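Local coordinates for cytokinin riboside 5'-monophosphate phosphoribohydrolase (Corynebacterium glutamicum, PDB 5WQ3), which is a protein of the SLOG clan, built on a parallel beta sheet flanked by helices, at residues A98-G110 / P115-L129. Sequence-based numbering, arbitrary orientation.
Sequences AADYAVVTGGGPG and PNKGASEANGLSVGL
The side chain of N116, on helix 113-121, reaches T105 at the end of strand 102-105, and the two meet from opposite directions. Following N116 outward, the chain leaves the helix through CB; CG, placed beside the backbone N (chi1 -78°), comes 3.9 Å from T105 CG2. OD1 accepts from T105 OG1 at a short 2.5 Å, the hydroxyl lying a little off the carbonyl plane, and also receives a bond from N140. ND2 turns to the other strand and donates to V127 O at 3.1 Å and to S126 OG, whose partners include the backbone oxygen of Y142. V127 O is therefore gripped twice: T105 N and N116 ND2 approach from opposite faces of its plane, N116 ND2 standing well above that plane, off the lone-pair positions. The T105 hydroxyl sits between backbone N and carbonyl carbon (chi1 63°), where it can also accept from G107 N at 2.9 Å, forming an ST turn; it thus joins N116 OD1 to G107 N where the strand gives way to the glycine-rich loop. Strand 102-105, helix 113-121 and strand 126-131 form a beta-alpha-beta unit of the parallel sheet, a Rossmann-like arrangement. The two strand segments run at 21° to each other, their axes 4.7 Å apart, and the backbone ladder includes V127 N to V103 O (2.8 Å) and L129 N to T105 O. V103 faces the helix with both methyls: its side chain and that of P115 cross at about a right angle, V103 CG1 meeting P115 CB, and V103 CG2 lies 3.9 Å from A119 CB. On the other face of the sheet V104 and V127 lie side by side, pointing the same way, with V104 CG1 meeting L129 CG. Toward the strand starts, one water links Y101 O to L125 N, donating to the former and accepting from the latter.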
ATOM      1  N   ALA C  98      38.138  -9.510  61.166  1.00 22.41           N
ATOM      2  CA  ALA C  98      38.454  -9.188  62.582  1.00 22.92           C
ATOM      3  C   ALA C  98      39.425 -10.218  63.129  1.00 23.75           C
ATOM      4  O   ALA C  98      40.121  -9.949  64.090  1.00 25.95           O
ATOM      5  CB  ALA C  98      37.169  -9.153  63.405  1.00 23.17           C
ATOM      6  N   ALA C  99      39.474 -11.420  62.556  1.00 21.45           N
ATOM      7  CA  ALA C  99      40.490 -12.369  62.932  1.00 20.83           C
ATOM      8  C   ALA C  99      41.729 -12.264  62.082  1.00 19.49           C
ATOM      9  O   ALA C  99      42.531 -13.157  62.142  1.00 20.37           O
ATOM     10  CB  ALA C  99      39.990 -13.809  62.938  1.00 22.61           C
ATOM     11  N   ASP C 100      41.890 -11.159  61.370  1.00 21.06           N
ATOM     12  CA  ASP C 100      43.021 -10.882  60.506  1.00 25.57           C
ATOM     13  C   ASP C 100      43.178 -11.824  59.301  1.00 24.64           C
ATOM     14  O   ASP C 100      44.296 -12.037  58.838  1.00 25.03           O
ATOM     15  CB  ASP C 100      44.312 -10.798  61.315  1.00 31.06           C
ATOM     16  CG  ASP C 100      44.166  -9.844  62.518  1.00 39.77           C
ATOM     17  OD1 ASP C 100      43.596  -8.738  62.315  1.00 40.18           O
ATOM     18  OD2 ASP C 100      44.528 -10.253  63.656  1.00 44.49           O
ATOM     19  N   TYR C 101      42.075 -12.334  58.776  1.00 23.58           N
ATOM     20  CA  TYR C 101      42.125 -13.143  57.500  1.00 22.10           C
ATOM     21  C   TYR C 101      41.677 -12.323  56.305  1.00 21.18           C
ATOM     22  O   TYR C 101      40.769 -11.550  56.384  1.00 22.52           O
ATOM     23  CB  TYR C 101      41.264 -14.421  57.607  1.00 21.81           C
ATOM     24  CG  TYR C 101      41.876 -15.449  58.530  1.00 20.86           C
ATOM     25  CD1 TYR C 101      42.843 -16.314  58.071  1.00 22.95           C
ATOM     26  CD2 TYR C 101      41.459 -15.561  59.855  1.00 21.30           C
ATOM     27  CE1 TYR C 101      43.392 -17.275  58.879  1.00 20.67           C
ATOM     28  CE2 TYR C 101      42.002 -16.475  60.688  1.00 21.17           C
ATOM     29  CZ  TYR C 101      42.983 -17.317  60.221  1.00 21.75           C
ATOM     30  OH  TYR C 101      43.501 -18.259  61.044  1.00 19.80           O
ATOM     31  N   ALA C 102      42.357 -12.465  55.200  1.00 21.70           N
ATOM     32  CA  ALA C 102      41.757 -12.134  53.885  1.00 21.84           C
ATOM     33  C   ALA C 102      40.638 -13.113  53.571  1.00 21.49           C
ATOM     34  O   ALA C 102      40.676 -14.237  54.022  1.00 24.37           O
ATOM     35  CB  ALA C 102      42.819 -12.190  52.776  1.00 23.23           C
ATOM     36  N   VAL C 103      39.623 -12.662  52.829  1.00 20.59           N
ATOM     37  CA  VAL C 103      38.488 -13.464  52.479  1.00 21.26           C
ATOM     38  C   VAL C 103      38.494 -13.563  50.967  1.00 20.73           C
ATOM     39  O   VAL C 103      38.471 -12.517  50.284  1.00 24.97           O
ATOM     40  CB  VAL C 103      37.216 -12.797  52.960  1.00 22.85           C
ATOM     41  CG1 VAL C 103      35.976 -13.450  52.381  1.00 24.50           C
ATOM     42  CG2 VAL C 103      37.207 -12.793  54.492  1.00 23.84           C
ATOM     43  N   VAL C 104      38.596 -14.782  50.477  1.00 19.79           N
ATOM     44  CA  VAL C 104      38.676 -15.116  49.068  1.00 20.64           C
ATOM     45  C   VAL C 104      37.408 -15.843  48.649  1.00 23.16           C
ATOM     46  O   VAL C 104      36.992 -16.818  49.334  1.00 22.20           O
ATOM     47  CB  VAL C 104      39.832 -16.070  48.816  1.00 18.92           C
ATOM     48  CG1 VAL C 104      40.029 -16.370  47.328  1.00 18.08           C
ATOM     49  CG2 VAL C 104      41.089 -15.494  49.404  1.00 20.43           C
ATOM     50  N   THR C 105      36.810 -15.393  47.523  1.00 23.52           N
ATOM     51  CA  THR C 105      35.632 -16.081  46.962  1.00 23.03           C
ATOM     52  C   THR C 105      35.792 -16.312  45.482  1.00 23.42           C
ATOM     53  O   THR C 105      36.671 -15.740  44.869  1.00 24.08           O
ATOM     54  CB  THR C 105      34.380 -15.247  47.088  1.00 23.15           C
ATOM     55  OG1 THR C 105      34.536 -14.028  46.317  1.00 22.87           O
ATOM     56  CG2 THR C 105      34.096 -14.945  48.497  1.00 20.52           C
ATOM     57  N   GLY C 106      34.850 -17.044  44.876  1.00 23.28           N
ATOM     58  CA  GLY C 106      34.702 -17.051  43.431  1.00 22.70           C
ATOM     59  C   GLY C 106      34.289 -15.748  42.733  1.00 26.92           C
ATOM     60  O   GLY C 106      34.158 -15.743  41.505  1.00 27.60           O
ATOM     61  N   GLY C 107      34.056 -14.671  43.500  1.00 25.08           N
ATOM     62  CA  GLY C 107      33.830 -13.316  42.957  1.00 26.52           C
ATOM     63  C   GLY C 107      32.497 -13.075  42.216  1.00 27.95           C
ATOM     64  O   GLY C 107      32.344 -12.082  41.632  1.00 28.38           O
ATOM     65  N   GLY C 108      31.552 -13.986  42.316  1.00 27.21           N
ATOM     66  CA  GLY C 108      30.255 -13.861  41.761  1.00 29.79           C
ATOM     67  C   GLY C 108      29.197 -13.368  42.736  1.00 30.43           C
ATOM     68  O   GLY C 108      29.494 -12.792  43.765  1.00 29.88           O
ATOM     69  N   PRO C 109      27.928 -13.549  42.369  1.00 28.58           N
ATOM     70  CA  PRO C 109      26.825 -12.980  43.152  1.00 27.32           C
ATOM     71  C   PRO C 109      26.394 -13.909  44.329  1.00 26.03           C
ATOM     72  O   PRO C 109      27.047 -14.907  44.595  1.00 28.50           O
ATOM     73  CB  PRO C 109      25.697 -12.857  42.080  1.00 29.43           C
ATOM     74  CG  PRO C 109      25.988 -13.971  41.094  1.00 27.61           C
ATOM     75  CD  PRO C 109      27.485 -14.090  41.056  1.00 27.49           C
ATOM     76  N   GLY C 110      25.311 -13.582  45.034  1.00 24.67           N
ATOM     77  CA  GLY C 110      24.757 -14.506  46.035  1.00 23.01           C
ATOM     78  C   GLY C 110      25.691 -14.733  47.227  1.00 23.85           C
ATOM     79  O   GLY C 110      26.231 -13.741  47.833  1.00 25.70           O
ATOM     80  N   PRO C 115      30.252 -12.651  51.507  1.00 22.43           N
ATOM     81  CA  PRO C 115      31.393 -12.521  52.407  1.00 23.58           C
ATOM     82  C   PRO C 115      32.333 -11.498  51.852  1.00 23.25           C
ATOM     83  O   PRO C 115      33.104 -10.951  52.630  1.00 24.84           O
ATOM     84  CB  PRO C 115      32.027 -13.958  52.430  1.00 23.77           C
ATOM     85  CG  PRO C 115      31.270 -14.745  51.428  1.00 22.00           C
ATOM     86  CD  PRO C 115      30.009 -14.038  51.069  1.00 21.24           C
ATOM     87  N   ASN C 116      32.265 -11.191  50.551  1.00 24.10           N
ATOM     88  CA  ASN C 116      33.187 -10.145  49.992  1.00 25.19           C
ATOM     89  C   ASN C 116      32.708  -8.775  50.569  1.00 27.14           C
ATOM     90  O   ASN C 116      33.483  -7.928  51.002  1.00 27.04           O
ATOM     91  CB  ASN C 116      33.160 -10.066  48.462  1.00 26.17           C
ATOM     92  CG  ASN C 116      33.940 -11.153  47.764  1.00 26.87           C
ATOM     93  OD1 ASN C 116      33.400 -11.835  46.894  1.00 26.84           O
ATOM     94  ND2 ASN C 116      35.213 -11.291  48.080  1.00 27.12           N
ATOM     95  N   LYS C 117      31.411  -8.581  50.564  1.00 30.11           N
ATOM     96  CA  LYS C 117      30.802  -7.403  51.155  1.00 31.57           C
ATOM     97  C   LYS C 117      31.233  -7.251  52.613  1.00 31.79           C
ATOM     98  O   LYS C 117      31.780  -6.229  52.980  1.00 32.19           O
ATOM     99  CB  LYS C 117      29.280  -7.504  51.071  1.00 32.02           C
ATOM    100  CG  LYS C 117      28.589  -6.312  51.686  1.00 35.88           C
ATOM    101  CD  LYS C 117      27.089  -6.343  51.461  1.00 38.18           C
ATOM    102  CE  LYS C 117      26.477  -4.978  51.782  1.00 42.15           C
ATOM    103  NZ  LYS C 117      25.021  -5.064  51.512  1.00 45.20           N
ATOM    104  N   GLY C 118      30.944  -8.263  53.437  1.00 30.78           N
ATOM    105  CA  GLY C 118      31.423  -8.281  54.824  1.00 30.31           C
ATOM    106  C   GLY C 118      32.850  -7.841  55.003  1.00 31.16           C
ATOM    107  O   GLY C 118      33.128  -6.922  55.778  1.00 29.14           O
ATOM    108  N   ALA C 119      33.765  -8.501  54.295  1.00 25.71           N
ATOM    109  CA  ALA C 119      35.183  -8.214  54.405  1.00 27.58           C
ATOM    110  C   ALA C 119      35.585  -6.823  53.941  1.00 30.42           C
ATOM    111  O   ALA C 119      36.427  -6.164  54.569  1.00 30.59           O
ATOM    112  CB  ALA C 119      35.957  -9.205  53.607  1.00 27.13           C
ATOM    113  N   SER C 120      35.046  -6.413  52.804  1.00 34.53           N
ATOM    114  CA  SER C 120      35.422  -5.131  52.211  1.00 35.45           C
ATOM    115  C   SER C 120      34.953  -4.002  53.135  1.00 35.32           C
ATOM    116  O   SER C 120      35.696  -3.093  53.462  1.00 34.33           O
ATOM    117  CB  SER C 120      34.796  -4.962  50.828  1.00 35.00           C
ATOM    118  OG  SER C 120      35.528  -3.963  50.117  1.00 35.30           O
ATOM    119  N   GLU C 121      33.717  -4.105  53.567  1.00 33.84           N
ATOM    120  CA  GLU C 121      33.138  -3.062  54.383  1.00 37.28           C
ATOM    121  C   GLU C 121      33.729  -3.027  55.789  1.00 37.19           C
ATOM    122  O   GLU C 121      33.552  -2.030  56.454  1.00 37.17           O
ATOM    123  CB  GLU C 121      31.610  -3.150  54.389  1.00 36.05           C
ATOM    124  CG  GLU C 121      31.020  -2.751  53.026  1.00 37.99           C
ATOM    125  CD  GLU C 121      29.497  -2.670  53.017  1.00 42.94           C
ATOM    126  OE1 GLU C 121      28.865  -3.204  53.970  1.00 44.71           O
ATOM    127  OE2 GLU C 121      28.930  -2.110  52.022  1.00 44.65           O
ATOM    128  N   ALA C 122      34.449  -4.074  56.226  1.00 33.04           N
ATOM    129  CA  ALA C 122      35.270  -3.996  57.460  1.00 29.06           C
ATOM    130  C   ALA C 122      36.672  -3.611  57.185  1.00 27.69           C
ATOM    131  O   ALA C 122      37.536  -3.844  58.005  1.00 31.71           O
ATOM    132  CB  ALA C 122      35.282  -5.311  58.196  1.00 29.36           C
ATOM    133  N   ASN C 123      36.966  -3.023  56.039  1.00 30.17           N
ATOM    134  CA  ASN C 123      38.365  -2.650  55.755  1.00 32.99           C
ATOM    135  C   ASN C 123      39.336  -3.770  55.748  1.00 32.44           C
ATOM    136  O   ASN C 123      40.508  -3.532  56.051  1.00 34.81           O
ATOM    137  CB  ASN C 123      38.911  -1.656  56.795  1.00 40.34           C
ATOM    138  CG  ASN C 123      38.026  -0.464  56.967  1.00 43.85           C
ATOM    139  OD1 ASN C 123      37.427  -0.219  58.053  1.00 47.43           O
ATOM    140  ND2 ASN C 123      37.896   0.279  55.890  1.00 47.99           N
ATOM    141  N   GLY C 124      38.887  -4.999  55.428  1.00 31.63           N
ATOM    142  CA  GLY C 124      39.799  -6.115  55.247  1.00 32.27           C
ATOM    143  C   GLY C 124      40.081  -6.366  53.761  1.00 30.76           C
ATOM    144  O   GLY C 124      39.537  -5.700  52.891  1.00 31.86           O
ATOM    145  N   LEU C 125      40.910  -7.352  53.470  1.00 28.60           N
ATOM    146  CA  LEU C 125      41.210  -7.700  52.072  1.00 28.22           C
ATOM    147  C   LEU C 125      40.168  -8.687  51.529  1.00 27.08           C
ATOM    148  O   LEU C 125      40.077  -9.835  52.014  1.00 24.30           O
ATOM    149  CB  LEU C 125      42.577  -8.347  51.957  1.00 27.60           C
ATOM    150  CG  LEU C 125      43.048  -8.694  50.542  1.00 29.45           C
ATOM    151  CD1 LEU C 125      43.008  -7.518  49.588  1.00 28.72           C
ATOM    152  CD2 LEU C 125      44.452  -9.233  50.645  1.00 26.67           C
ATOM    153  N   SER C 126      39.420  -8.217  50.527  1.00 23.25           N
ATOM    154  CA  SER C 126      38.438  -9.011  49.842  1.00 25.65           C
ATOM    155  C   SER C 126      38.876  -9.387  48.426  1.00 24.78           C
ATOM    156  O   SER C 126      39.091  -8.531  47.547  1.00 23.79           O
ATOM    157  CB  SER C 126      37.152  -8.240  49.767  1.00 27.50           C
ATOM    158  OG  SER C 126      36.314  -8.820  48.812  1.00 31.00           O
ATOM    159  N   VAL C 127      38.955 -10.675  48.198  1.00 23.44           N
ATOM    160  CA  VAL C 127      39.536 -11.223  46.958  1.00 24.98           C
ATOM    161  C   VAL C 127      38.458 -11.987  46.237  1.00 24.52           C
ATOM    162  O   VAL C 127      37.689 -12.684  46.879  1.00 24.23           O
ATOM    163  CB  VAL C 127      40.693 -12.201  47.235  1.00 23.64           C
ATOM    164  CG1 VAL C 127      41.349 -12.656  45.932  1.00 23.36           C
ATOM    165  CG2 VAL C 127      41.684 -11.586  48.198  1.00 24.16           C
ATOM    166  N   GLY C 128      38.462 -11.860  44.907  1.00 24.80           N
ATOM    167  CA  GLY C 128      37.536 -12.563  44.000  1.00 24.42           C
ATOM    168  C   GLY C 128      38.282 -13.173  42.825  1.00 23.97           C
ATOM    169  O   GLY C 128      38.959 -12.458  42.003  1.00 22.03           O
ATOM    170  N   LEU C 129      38.166 -14.484  42.699  1.00 22.15           N
ATOM    171  CA  LEU C 129      38.851 -15.202  41.614  1.00 20.58           C
ATOM    172  C   LEU C 129      37.735 -15.748  40.782  1.00 23.93           C
ATOM    173  O   LEU C 129      37.152 -16.770  41.111  1.00 22.29           O
ATOM    174  CB  LEU C 129      39.745 -16.302  42.123  1.00 20.83           C
ATOM    175  CG  LEU C 129      40.699 -16.010  43.306  1.00 21.87           C
ATOM    176  CD1 LEU C 129      41.540 -17.234  43.618  1.00 21.19           C
ATOM    177  CD2 LEU C 129      41.622 -14.828  43.071  1.00 23.90           C
TER
HETATM  178  O   HOH W   1      41.636  -8.937  55.690  1.00 24.12           O